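Local coordinates for protein dihydrofolate reductase, putative (Aspergillus flavus, PDB 6DRS) that probably catalyses the NADPH-dependent reduction of dihydrofolate to tetrahydrofolate, and here holds the oxidised cofactor together with a small-molecule antifolate, at residues G27-L32 and E194-F199; G63-D68 and G158-A163; A45-R50 and V223-S228. All blocks are in the same frame, centred on the assembly; numbering follows the deposited sequence. Where two conformers were deposited one is given.

Interaction 1: G27-L32 and E194-F199; sequences GLNGTL and ECDTFF. With NAP (NADP nicotinamide-adenine-dinucleotide phosphate), chain H.
G27 O is gripped by two successive backbone amides of the other segment, 2.8 Å from D196 N and 3.0 Å from T197 N. The first N-H lies in the carbonyl plane of G27, whereas the second comes from above it, 40° out. With G27 N returning a longer bond to T197 O, G27 and T197 form an antiparallel hydrogen-bonded pair, and because D196 and T197 both face the one residue G27, the geometry is that of a classic beta bulge. The D196 carboxylate is folded back over the opposite chain, its CG set between the backbone N and the carbonyl carbon at chi1 50°. From there OD2 receives N29 N at 2.7 Å in a nearly straight bond, N-H...O 168°, on its syn side. OD1 takes the hydroxyl proton of T197 OG1 on its anti side, which helps to fix the rotation of the carboxylate. Beyond G27 the chain reverses in a type I' beta turn, L28 to T31, with N29 and G30 at the corners; this turn closes on the ribose of the nicotinamide half of NADP. T31 O accepts from NAP O3D at 2.8 Å and, more weakly, from NAP O2D. A water extends the link to D196: it accepts from G30 N, donates to D196 OD1 at 2.7 Å and is hydrogen-bonded to NAP O3D, so the carboxylate acts as a second shell to the cofactor ribose. Van der Waals contact adds to the bonds. L28 lays CD1 against the aliphatic CG of E194 at 3.9 Å, the two side chains meeting at a slant, while L28 CB rests 3.7 Å from E194 O. On the sheet face that T197 occupies, T197 CG2 packs against NAP O5D and O4D.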
loop_
_atom_site.group_PDB
_atom_site.type_symbol
_atom_site.label_atom_id
_atom_site.label_comp_id
_atom_site.label_asym_id
_atom_site.label_seq_id
_atom_site.Cartn_x
_atom_site.Cartn_y
_atom_site.Cartn_z
ATOM N N GLY A 27 5.468 4.758 -10.743
ATOM C CA GLY A 27 5.139 6.175 -10.566
ATOM C C GLY A 27 5.662 7.068 -11.685
ATOM O O GLY A 27 6.661 6.745 -12.354
ATOM N N LEU A 28 4.998 8.200 -11.879
ATOM C CA LEU A 28 5.405 9.233 -12.854
ATOM C C LEU A 28 4.988 10.591 -12.282
ATOM O O LEU A 28 3.808 10.784 -11.985
ATOM C CB LEU A 28 4.673 8.993 -14.185
ATOM C CG LEU A 28 4.829 10.105 -15.241
ATOM C CD1 LEU A 28 6.240 10.144 -15.823
ATOM C CD2 LEU A 28 3.767 9.987 -16.341
ATOM N N ASN A 29 5.941 11.516 -12.165
ATOM C CA ASN A 29 5.618 12.933 -11.832
ATOM C C ASN A 29 4.890 13.004 -10.475
ATOM O O ASN A 29 3.905 13.724 -10.345
ATOM C CB ASN A 29 4.808 13.601 -12.952
ATOM C CG ASN A 29 5.622 13.933 -14.197
ATOM O OD1 ASN A 29 6.817 14.226 -14.099
ATOM N ND2 ASN A 29 4.983 13.879 -15.365
ATOM N N GLY A 30 5.338 12.208 -9.500
ATOM C CA GLY A 30 4.800 12.220 -8.132
ATOM C C GLY A 30 3.401 11.624 -8.004
ATOM O O GLY A 30 2.803 11.739 -6.943
ATOM N N THR A 31 2.846 11.014 -9.035
ATOM C CA THR A 31 1.559 10.315 -8.958
ATOM C C THR A 31 1.724 8.892 -9.522
ATOM O O THR A 31 2.863 8.421 -9.757
ATOM C CB THR A 31 0.458 11.085 -9.709
ATOM O OG1 THR A 31 0.710 11.025 -11.114
ATOM C CG2 THR A 31 0.322 12.527 -9.279
ATOM N N LEU A 32 0.610 8.202 -9.767
ATOM C CA LEU A 32 0.670 6.868 -10.408
ATOM C C LEU A 32 0.838 7.047 -11.921
ATOM O O LEU A 32 0.549 8.111 -12.444
ATOM C CB LEU A 32 -0.588 6.046 -10.115
ATOM C CG LEU A 32 -0.865 5.758 -8.633
ATOM C CD1 LEU A 32 -2.162 4.978 -8.469
ATOM C CD2 LEU A 32 0.298 5.020 -7.986
ATOM N N GLU A 194 4.801 5.252 -19.390
ATOM C CA GLU A 194 5.977 6.025 -18.999
ATOM C C GLU A 194 6.030 6.131 -17.467
ATOM O O GLU A 194 5.050 6.524 -16.857
ATOM C CB GLU A 194 5.866 7.411 -19.636
ATOM C CG GLU A 194 6.968 8.350 -19.193
ATOM C CD GLU A 194 6.926 9.755 -19.781
ATOM O OE1 GLU A 194 6.016 10.076 -20.583
ATOM O OE2 GLU A 194 7.799 10.531 -19.405
ATOM N N CYS A 195 7.195 5.857 -16.870
ATOM C CA CYS A 195 7.368 5.875 -15.413
ATOM C C CYS A 195 8.717 6.522 -15.062
ATOM O O CYS A 195 9.689 6.306 -15.785
ATOM C CB CYS A 195 7.364 4.451 -14.873
ATOM S SG CYS A 195 5.795 3.584 -15.157
ATOM N N ASP A 196 8.802 7.309 -13.990
ATOM C CA ASP A 196 10.120 7.820 -13.543
ATOM C C ASP A 196 10.512 7.121 -12.242
ATOM O O ASP A 196 11.624 7.322 -11.728
ATOM C CB ASP A 196 10.154 9.344 -13.374
ATOM C CG ASP A 196 9.006 9.901 -12.540
ATOM O OD1 ASP A 196 8.535 9.189 -11.654
ATOM O OD2 ASP A 196 8.570 11.035 -12.804
ATOM N N THR A 197 9.595 6.300 -11.713
ATOM C CA THR A 197 9.838 5.578 -10.441
ATOM C C THR A 197 9.517 4.100 -10.661
ATOM O O THR A 197 8.510 3.797 -11.283
ATOM C CB THR A 197 9.002 6.186 -9.304
ATOM O OG1 THR A 197 9.076 7.608 -9.427
ATOM C CG2 THR A 197 9.456 5.732 -7.932
ATOM N N PHE A 198 10.392 3.220 -10.160
ATOM C CA PHE A 198 10.343 1.777 -10.396
ATOM C C PHE A 198 10.464 1.047 -9.056
ATOM O O PHE A 198 11.114 1.532 -8.115
ATOM C CB PHE A 198 11.455 1.354 -11.371
ATOM C CG PHE A 198 11.505 2.220 -12.606
ATOM C CD1 PHE A 198 12.223 3.412 -12.611
ATOM C CD2 PHE A 198 10.797 1.878 -13.749
ATOM C CE1 PHE A 198 12.218 4.244 -13.729
ATOM C CE2 PHE A 198 10.803 2.704 -14.866
ATOM C CZ PHE A 198 11.511 3.887 -14.858
ATOM N N PHE A 199 9.860 -0.137 -8.987
ATOM C CA PHE A 199 10.134 -1.067 -7.903
ATOM C C PHE A 199 11.641 -1.373 -7.866
ATOM O O PHE A 199 12.270 -1.430 -8.897
ATOM C CB PHE A 199 9.231 -2.297 -8.051
ATOM C CG PHE A 199 8.906 -2.957 -6.734
ATOM C CD1 PHE A 199 8.146 -2.300 -5.777
ATOM C CD2 PHE A 199 9.383 -4.224 -6.440
ATOM C CE1 PHE A 199 7.866 -2.895 -4.551
ATOM C CE2 PHE A 199 9.109 -4.815 -5.212
ATOM C CZ PHE A 199 8.358 -4.148 -4.267
HETATM P PA NAP H . 8.866 7.693 -1.410
HETATM O O1A NAP H . 7.368 7.613 -1.338
HETATM O O2A NAP H . 9.852 6.607 -1.175
HETATM O O5B NAP H . 9.323 8.962 -0.504
HETATM C C5B NAP H . 10.643 9.540 -0.532
HETATM C C4B NAP H . 10.714 10.420 0.698
HETATM O O4B NAP H . 10.624 9.600 1.865
HETATM C C3B NAP H . 12.032 11.164 0.861
HETATM O O3B NAP H . 12.011 12.397 0.126
HETATM C C2B NAP H . 12.077 11.386 2.361
HETATM O O2B NAP H . 11.122 12.377 2.733
HETATM C C1B NAP H . 11.465 10.110 2.911
HETATM N N9A NAP H . 12.489 9.115 3.175
HETATM C C8A NAP H . 12.839 8.214 2.243
HETATM N N7A NAP H . 13.802 7.405 2.733
HETATM C C5A NAP H . 14.068 7.782 4.002
HETATM C C6A NAP H . 14.989 7.325 5.067
HETATM N N6A NAP H . 15.776 6.273 4.802
HETATM N N1A NAP H . 15.009 7.948 6.265
HETATM C C2A NAP H . 14.181 8.988 6.472
HETATM N N3A NAP H . 13.312 9.458 5.536
HETATM C C4A NAP H . 13.204 8.921 4.294
HETATM O O3 NAP H . 9.157 8.439 -2.844
HETATM P PN NAP H . 9.504 7.785 -4.296
HETATM O O1N NAP H . 10.399 6.623 -4.179
HETATM O O2N NAP H . 9.906 9.008 -5.090
HETATM O O5D NAP H . 8.062 7.311 -4.800
HETATM C C5D NAP H . 7.008 8.230 -4.945
HETATM C C4D NAP H . 6.404 7.829 -6.273
HETATM O O4D NAP H . 6.088 6.438 -6.214
HETATM C C3D NAP H . 5.139 8.559 -6.659
HETATM O O3D NAP H . 5.166 8.708 -8.104
HETATM C C2D NAP H . 4.066 7.590 -6.240
HETATM O O2D NAP H . 2.901 7.788 -7.000
HETATM C C1D NAP H . 4.704 6.248 -6.522
HETATM N N1N NAP H . 4.111 5.157 -5.720
HETATM C C2N NAP H . 3.516 4.138 -6.382
HETATM C C3N NAP H . 2.904 3.069 -5.696
HETATM C C7N NAP H . 2.255 1.928 -6.477
HETATM O O7N NAP H . 1.813 0.932 -5.894
HETATM N N7N NAP H . 2.180 2.043 -7.816
HETATM C C4N NAP H . 2.887 3.105 -4.287
HETATM C C5N NAP H . 3.505 4.178 -3.640
HETATM C C6N NAP H . 4.101 5.208 -4.370
HETATM P P2B NAP H . 11.554 13.912 2.950
HETATM O O1X NAP H . 11.946 14.434 1.574
HETATM O O2X NAP H . 10.243 14.564 3.341
HETATM O O3X NAP H . 12.688 13.703 3.906
HETATM O O HOH W 1 7.232 10.203 -9.455
#

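Interaction 2: G63-D68 and G158-A163; sequences GRKTYD and GAEIYA. With NAP (NADP nicotinamide-adenine-dinucleotide phosphate), chain H; SO4 (sulfate ion), chain C.
The pyrophosphate-binding site of a dihydrofolate reductase fold brings these segments together: two helices begin here, at R64 and A159, with glycine N-caps G63 and G158, and both amino ends are turned to the NADP phosphates. The evidence is in the donors around NAP O1A, which takes T66 OG1 at 2.5 Å and G158 N at 2.8 Å, with a weak bond from T66 N. T66 OG1 lies beside its backbone N, anti to the carbonyl carbon (chi1 -62°), and this turns the hydroxyl to the phosphate and leaves CG2 against NAP C5N of the nicotinamide. From the second helix E160 N donates to NAP O1N at 3.1 Å. The two helix amino ends would also be expected to stabilise the negative charge of the diphosphate. Both glycines sit close to the cofactor, G63 CA 3.6 Å from NAP O5B, and a cis peptide bond precedes G158. Direct protein contact is modest: I161 CG1 packs 3.4 Å from G63 N, while its CD1 lies by the adenine at NAP C8A. K65 and E160 reach over the diphosphate from either helix without closing a salt bridge, K65 NZ and E160 OE1 staying 4.1 Å apart; two waters fill in, each accepting from K65 NZ and donating to E160 OE1, and one also donates to NAP O2N. At the 2'-phosphate that distinguishes NADP from NAD, the guanidinium of R64 spreads its edge between anions: NE meets NAP O2X, NH2 meets NAP O1X, and a sulfate, probably from the crystallisation liquor, lies in the same plane. R64 NH1 completes this edge with a salt bridge to D68 OD2 one helical turn on, 2.9 Å long, N-H...O 168°, the oxygen only 6° from the guanidinium plane.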
loop_
_atom_site.group_PDB
_atom_site.type_symbol
_atom_site.label_atom_id
_atom_site.label_comp_id
_atom_site.label_asym_id
_atom_site.label_seq_id
_atom_site.Cartn_x
_atom_site.Cartn_y
_atom_site.Cartn_z
ATOM N N GLY A 63 6.652 6.553 2.474
ATOM C CA GLY A 63 7.565 7.696 2.350
ATOM C C GLY A 63 6.781 8.999 2.240
ATOM O O GLY A 63 5.596 9.001 1.870
ATOM N N ARG A 64 7.433 10.121 2.557
ATOM C CA ARG A 64 6.737 11.403 2.576
ATOM C C ARG A 64 6.154 11.735 1.190
ATOM O O ARG A 64 5.076 12.346 1.099
ATOM C CB ARG A 64 7.609 12.487 3.226
ATOM C CG ARG A 64 6.894 13.821 3.422
ATOM C CD ARG A 64 6.859 14.678 2.162
ATOM N NE ARG A 64 8.232 14.786 1.688
ATOM C CZ ARG A 64 8.600 15.286 0.520
ATOM N NH1 ARG A 64 7.694 15.710 -0.345
ATOM N NH2 ARG A 64 9.885 15.339 0.228
ATOM N N LYS A 65 6.825 11.326 0.109
ATOM C CA LYS A 65 6.340 11.678 -1.229
ATOM C C LYS A 65 5.054 10.903 -1.544
ATOM O O LYS A 65 4.118 11.451 -2.161
ATOM C CB LYS A 65 7.427 11.450 -2.283
ATOM C CG LYS A 65 8.428 12.590 -2.402
ATOM C CD LYS A 65 9.701 12.160 -3.089
ATOM C CE LYS A 65 10.590 13.296 -3.540
ATOM N NZ LYS A 65 12.003 12.847 -3.552
ATOM N N THR A 66 4.986 9.655 -1.095
ATOM C CA THR A 66 3.772 8.862 -1.277
ATOM C C THR A 66 2.645 9.464 -0.438
ATOM O O THR A 66 1.515 9.607 -0.915
ATOM C CB THR A 66 4.005 7.383 -0.940
ATOM O OG1 THR A 66 4.984 6.875 -1.849
ATOM C CG2 THR A 66 2.735 6.570 -1.053
ATOM N N TYR A 67 2.958 9.867 0.796
ATOM C CA TYR A 67 1.936 10.621 1.548
ATOM C C TYR A 67 1.408 11.785 0.701
ATOM O O TYR A 67 0.204 11.948 0.549
ATOM C CB TYR A 67 2.452 11.092 2.906
ATOM C CG TYR A 67 1.408 11.839 3.698
ATOM C CD1 TYR A 67 0.413 11.164 4.399
ATOM C CD2 TYR A 67 1.415 13.228 3.763
ATOM C CE1 TYR A 67 -0.540 11.846 5.144
ATOM C CE2 TYR A 67 0.450 13.925 4.481
ATOM C CZ TYR A 67 -0.516 13.230 5.193
ATOM O OH TYR A 67 -1.448 13.908 5.928
ATOM N N ASP A 68 2.322 12.571 0.127
ATOM C CA ASP A 68 1.948 13.782 -0.639
ATOM C C ASP A 68 1.165 13.406 -1.900
ATOM O O ASP A 68 0.318 14.169 -2.334
ATOM C CB ASP A 68 3.172 14.645 -0.947
ATOM C CG ASP A 68 3.681 15.408 0.260
ATOM O OD1 ASP A 68 2.945 15.460 1.264
ATOM O OD2 ASP A 68 4.818 15.942 0.193
ATOM N N GLY A 158 6.928 4.850 -1.200
ATOM C CA GLY A 158 7.210 4.414 -2.578
ATOM C C GLY A 158 8.551 3.710 -2.710
ATOM O O GLY A 158 8.957 2.948 -1.836
ATOM N N ALA A 159 9.243 3.953 -3.823
ATOM C CA ALA A 159 10.462 3.197 -4.176
ATOM C C ALA A 159 11.503 3.286 -3.063
ATOM O O ALA A 159 12.090 2.277 -2.740
ATOM C CB ALA A 159 11.023 3.663 -5.501
ATOM N N GLU A 160 11.720 4.462 -2.462
ATOM C CA GLU A 160 12.800 4.589 -1.432
ATOM C C GLU A 160 12.454 3.762 -0.187
ATOM O O GLU A 160 13.299 3.045 0.334
ATOM C CB GLU A 160 13.062 6.046 -1.042
ATOM C CG GLU A 160 13.614 6.895 -2.181
ATOM C CD GLU A 160 13.933 8.341 -1.803
ATOM O OE1 GLU A 160 13.800 9.250 -2.677
ATOM O OE2 GLU A 160 14.300 8.568 -0.632
ATOM N N ILE A 161 11.214 3.886 0.281
ATOM C CA ILE A 161 10.725 3.116 1.436
ATOM C C ILE A 161 10.748 1.611 1.117
ATOM O O ILE A 161 11.196 0.827 1.970
ATOM C CB ILE A 161 9.341 3.631 1.900
ATOM C CG1 ILE A 161 9.460 4.742 2.944
ATOM C CG2 ILE A 161 8.483 2.502 2.440
ATOM C CD1 ILE A 161 10.591 5.724 2.715
ATOM N N TYR A 162 10.299 1.194 -0.079
ATOM C CA TYR A 162 10.317 -0.244 -0.439
ATOM C C TYR A 162 11.760 -0.768 -0.395
ATOM O O TYR A 162 12.018 -1.878 0.106
ATOM C CB TYR A 162 9.818 -0.493 -1.862
ATOM C CG TYR A 162 8.338 -0.348 -2.107
ATOM C CD1 TYR A 162 7.393 -0.900 -1.254
ATOM C CD2 TYR A 162 7.887 0.341 -3.214
ATOM C CE1 TYR A 162 6.037 -0.774 -1.499
ATOM C CE2 TYR A 162 6.533 0.491 -3.471
ATOM C CZ TYR A 162 5.605 -0.087 -2.623
ATOM O OH TYR A 162 4.285 0.093 -2.895
ATOM N N ALA A 163 12.675 0.030 -0.946
ATOM C CA ALA A 163 14.079 -0.326 -0.967
ATOM C C ALA A 163 14.549 -0.550 0.469
ATOM O O ALA A 163 15.216 -1.552 0.741
ATOM C CB ALA A 163 14.883 0.732 -1.682
HETATM P PA NAP H . 8.866 7.693 -1.410
HETATM O O1A NAP H . 7.368 7.613 -1.338
HETATM O O2A NAP H . 9.852 6.607 -1.175
HETATM O O5B NAP H . 9.323 8.962 -0.504
HETATM C C5B NAP H . 10.643 9.540 -0.532
HETATM C C4B NAP H . 10.714 10.420 0.698
HETATM O O4B NAP H . 10.624 9.600 1.865
HETATM C C3B NAP H . 12.032 11.164 0.861
HETATM O O3B NAP H . 12.011 12.397 0.126
HETATM C C2B NAP H . 12.077 11.386 2.361
HETATM O O2B NAP H . 11.122 12.377 2.733
HETATM C C1B NAP H . 11.465 10.110 2.911
HETATM N N9A NAP H . 12.489 9.115 3.175
HETATM C C8A NAP H . 12.839 8.214 2.243
HETATM N N7A NAP H . 13.802 7.405 2.733
HETATM C C5A NAP H . 14.068 7.782 4.002
HETATM C C6A NAP H . 14.989 7.325 5.067
HETATM N N6A NAP H . 15.776 6.273 4.802
HETATM N N1A NAP H . 15.009 7.948 6.265
HETATM C C2A NAP H . 14.181 8.988 6.472
HETATM N N3A NAP H . 13.312 9.458 5.536
HETATM C C4A NAP H . 13.204 8.921 4.294
HETATM O O3 NAP H . 9.157 8.439 -2.844
HETATM P PN NAP H . 9.504 7.785 -4.296
HETATM O O1N NAP H . 10.399 6.623 -4.179
HETATM O O2N NAP H . 9.906 9.008 -5.090
HETATM O O5D NAP H . 8.062 7.311 -4.800
HETATM C C5D NAP H . 7.008 8.230 -4.945
HETATM C C4D NAP H . 6.404 7.829 -6.273
HETATM O O4D NAP H . 6.088 6.438 -6.214
HETATM C C3D NAP H . 5.139 8.559 -6.659
HETATM O O3D NAP H . 5.166 8.708 -8.104
HETATM C C2D NAP H . 4.066 7.590 -6.240
HETATM O O2D NAP H . 2.901 7.788 -7.000
HETATM C C1D NAP H . 4.704 6.248 -6.522
HETATM N N1N NAP H . 4.111 5.157 -5.720
HETATM C C2N NAP H . 3.516 4.138 -6.382
HETATM C C3N NAP H . 2.904 3.069 -5.696
HETATM C C7N NAP H . 2.255 1.928 -6.477
HETATM O O7N NAP H . 1.813 0.932 -5.894
HETATM N N7N NAP H . 2.180 2.043 -7.816
HETATM C C4N NAP H . 2.887 3.105 -4.287
HETATM C C5N NAP H . 3.505 4.178 -3.640
HETATM C C6N NAP H . 4.101 5.208 -4.370
HETATM P P2B NAP H . 11.554 13.912 2.950
HETATM O O1X NAP H . 11.946 14.434 1.574
HETATM O O2X NAP H . 10.243 14.564 3.341
HETATM O O3X NAP H . 12.688 13.703 3.906
HETATM S S SO4 C . 9.761 17.092 -3.010
HETATM O O1 SO4 C . 9.676 17.025 -4.486
HETATM O O2 SO4 C . 8.819 16.060 -2.519
HETATM O O3 SO4 C . 11.163 16.833 -2.564
HETATM O O4 SO4 C . 9.339 18.442 -2.543
HETATM O O HOH W 2 12.226 10.024 -4.516
HETATM O O HOH W 3 13.990 11.697 -1.818
#

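Interaction 3: A45-R50 and V223-S228; sequences ARVTTR and VGEPVS. With SO4 (sulfate ion), chain D.
Salt bridges dominate, with the carboxylate of E225 taken by two arginines one helical turn apart. R46 grips it side-on, NE to OE1 and NH2 to OE2, both 2.8 Å, each oxygen met on its syn side. The guanidinium and carboxylate planes are only 25° apart, so this is a nearly flat two-bond pair. R50 comes differently, end-on: NH1 at 2.9 Å and NH2 at 3.1 Å both converge on OE1 from its anti side, the two planes well inclined to each other. OE1 therefore accepts three N-H groups, and the concentration of positive charge would be expected to hold E225 ionised. A chi1 of 59° tucks CG of E225 over the residue's own backbone, and the extended chain beyond carries the carboxylate to the arginines. Along the R50 guanidinium edge, near its plane, NE and NH1 donate to O4 and O3 of a sulfate ion, probably from the crystallisation liquor, the NH1 bond nearly straight at 169°.

Hydrogen bonds to the backbone add to this network. R50 NH2 also donates to V223 O at 2.8 Å, in the region where helix 216-223 ends and G224 takes a positive phi. This joins the end of helix 38-49, whose residue A45 lines the inhibitor pocket, to the loop following helix 216-223. One water donates to both V47 O and V223 O, a water-mediated bridge between the two backbones.

Unbonded contact completes the interface. G224 O lies 3.2 Å above one face of the R50 guanidinium, toward the rim and at a poor angle for a bond; R46 O lies farther off over the centre of the other. The apolar part is the meeting of two valines: V47 sets both methyls against V223 CB, V47 CG2 at 3.8 Å and V47 CG1 slightly nearer.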
loop_
_atom_site.group_PDB
_atom_site.type_symbol
_atom_site.label_atom_id
_atom_site.label_comp_id
_atom_site.label_asym_id
_atom_site.label_seq_id
_atom_site.Cartn_x
_atom_site.Cartn_y
_atom_site.Cartn_z
ATOM N N ALA A 45 -7.649 -0.535 -0.766
ATOM C CA ALA A 45 -8.360 0.043 0.359
ATOM C C ALA A 45 -8.826 -1.082 1.299
ATOM O O ALA A 45 -8.500 -1.058 2.492
ATOM C CB ALA A 45 -9.506 0.911 -0.121
ATOM N N ARG A 46 -9.504 -2.088 0.748
ATOM C CA ARG A 46 -10.061 -3.198 1.557
ATOM C C ARG A 46 -8.934 -3.949 2.256
ATOM O O ARG A 46 -9.027 -4.219 3.432
ATOM C CB ARG A 46 -10.871 -4.201 0.730
ATOM C CG ARG A 46 -12.129 -3.607 0.129
ATOM C CD ARG A 46 -12.923 -4.776 -0.430
ATOM N NE ARG A 46 -12.141 -5.538 -1.401
ATOM C CZ ARG A 46 -12.015 -5.245 -2.691
ATOM N NH1 ARG A 46 -12.715 -4.263 -3.236
ATOM N NH2 ARG A 46 -11.204 -5.961 -3.443
ATOM N N VAL A 47 -7.881 -4.282 1.519
ATOM C CA VAL A 47 -6.794 -5.040 2.070
ATOM C C VAL A 47 -6.062 -4.265 3.169
ATOM O O VAL A 47 -5.746 -4.848 4.202
ATOM C CB VAL A 47 -5.871 -5.554 0.958
ATOM C CG1 VAL A 47 -4.581 -6.153 1.512
ATOM C CG2 VAL A 47 -6.657 -6.560 0.117
ATOM N N THR A 48 -5.782 -2.982 2.970
ATOM C CA THR A 48 -4.936 -2.269 3.963
ATOM C C THR A 48 -5.766 -1.933 5.206
ATOM O O THR A 48 -5.206 -1.716 6.275
ATOM C CB THR A 48 -4.336 -0.983 3.384
ATOM O OG1 THR A 48 -5.422 -0.207 2.867
ATOM C CG2 THR A 48 -3.272 -1.232 2.338
ATOM N N THR A 49 -7.078 -1.880 5.068
ATOM C CA THR A 49 -7.986 -1.531 6.178
ATOM C C THR A 49 -8.322 -2.764 7.032
ATOM O O THR A 49 -8.353 -2.674 8.268
ATOM C CB THR A 49 -9.271 -0.884 5.653
ATOM O OG1 THR A 49 -8.842 0.175 4.790
ATOM C CG2 THR A 49 -10.107 -0.312 6.777
ATOM N N ARG A 50 -8.527 -3.905 6.380
ATOM C CA ARG A 50 -9.067 -5.125 6.991
ATOM C C ARG A 50 -8.211 -5.596 8.181
ATOM O O ARG A 50 -7.092 -6.109 7.982
ATOM C CB ARG A 50 -9.089 -6.206 5.910
ATOM C CG ARG A 50 -9.749 -7.497 6.353
ATOM C CD ARG A 50 -9.856 -8.588 5.303
ATOM N NE ARG A 50 -10.876 -8.191 4.336
ATOM C CZ ARG A 50 -10.654 -7.949 3.042
ATOM N NH1 ARG A 50 -11.648 -7.525 2.278
ATOM N NH2 ARG A 50 -9.457 -8.137 2.508
ATOM N N VAL A 223 -4.343 -11.692 2.538
ATOM C CA VAL A 223 -4.968 -10.389 2.389
ATOM C C VAL A 223 -6.413 -10.464 2.884
ATOM O O VAL A 223 -7.067 -9.432 2.935
ATOM C CB VAL A 223 -4.862 -9.845 0.946
ATOM C CG1 VAL A 223 -3.422 -9.758 0.482
ATOM C CG2 VAL A 223 -5.720 -10.618 -0.055
ATOM N N GLY A 224 -6.926 -11.680 3.161
ATOM C CA GLY A 224 -8.251 -11.838 3.792
ATOM C C GLY A 224 -9.423 -11.649 2.840
ATOM O O GLY A 224 -10.538 -11.368 3.279
ATOM N N GLU A 225 -9.191 -11.732 1.532
ATOM C CA GLU A 225 -10.276 -11.840 0.549
ATOM C C GLU A 225 -9.791 -12.752 -0.590
ATOM O O GLU A 225 -8.591 -12.954 -0.743
ATOM C CB GLU A 225 -10.736 -10.476 0.038
ATOM C CG GLU A 225 -9.598 -9.708 -0.607
ATOM C CD GLU A 225 -10.058 -8.386 -1.174
ATOM O OE1 GLU A 225 -10.393 -7.459 -0.370
ATOM O OE2 GLU A 225 -10.158 -8.314 -2.408
ATOM N N PRO A 226 -10.721 -13.332 -1.347
ATOM C CA PRO A 226 -10.344 -14.262 -2.409
ATOM C C PRO A 226 -9.540 -13.579 -3.531
ATOM O O PRO A 226 -9.955 -12.543 -4.038
ATOM C CB PRO A 226 -11.684 -14.756 -2.976
ATOM C CG PRO A 226 -12.711 -14.451 -1.899
ATOM C CD PRO A 226 -12.183 -13.224 -1.196
ATOM N N VAL A 227 -8.387 -14.124 -3.875
ATOM C CA VAL A 227 -7.576 -13.615 -4.999
ATOM C C VAL A 227 -7.378 -14.801 -5.949
ATOM O O VAL A 227 -6.956 -15.865 -5.495
ATOM C CB VAL A 227 -6.211 -13.119 -4.490
ATOM C CG1 VAL A 227 -5.181 -12.946 -5.598
ATOM C CG2 VAL A 227 -6.347 -11.862 -3.656
ATOM N N SER A 228 -7.656 -14.642 -7.238
ATOM C CA SER A 228 -7.600 -15.791 -8.129
ATOM C C SER A 228 -6.262 -15.831 -8.856
ATOM O O SER A 228 -5.822 -16.893 -9.312
ATOM C CB SER A 228 -8.736 -15.777 -9.098
ATOM O OG SER A 228 -8.740 -14.591 -9.866
HETATM S S SO4 D . -14.225 -8.011 4.931
HETATM O O1 SO4 D . -13.942 -9.466 4.886
HETATM O O2 SO4 D . -15.558 -7.749 5.521
HETATM O O3 SO4 D . -14.249 -7.472 3.549
HETATM O O4 SO4 D . -13.162 -7.353 5.728
HETATM O O HOH W 4 -5.926 -7.281 4.806
#

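Interactions 1 and 2 lie on the same side of the chain's centre, their centres 11 Å apart, and both touch NADP: 27-32 bonds the nicotinamide ribose, with 194-199 backing it through a water and T197, and 63-68 and 158-163 hold the phosphates. They also meet directly, T197 CG2 and F198 O packing on A159 CB, and F199 on Y162. Both sit at ends of strands of the same mixed sheet. Interaction 3 is on the opposite side, about 24 Å from interaction 1 and 22 Å from interaction 2 between centres, where helix 38-49 borders the inhibitor. Along the chain interaction 2 is nested within the loops closed by both others, while interactions 1 and 3 cross.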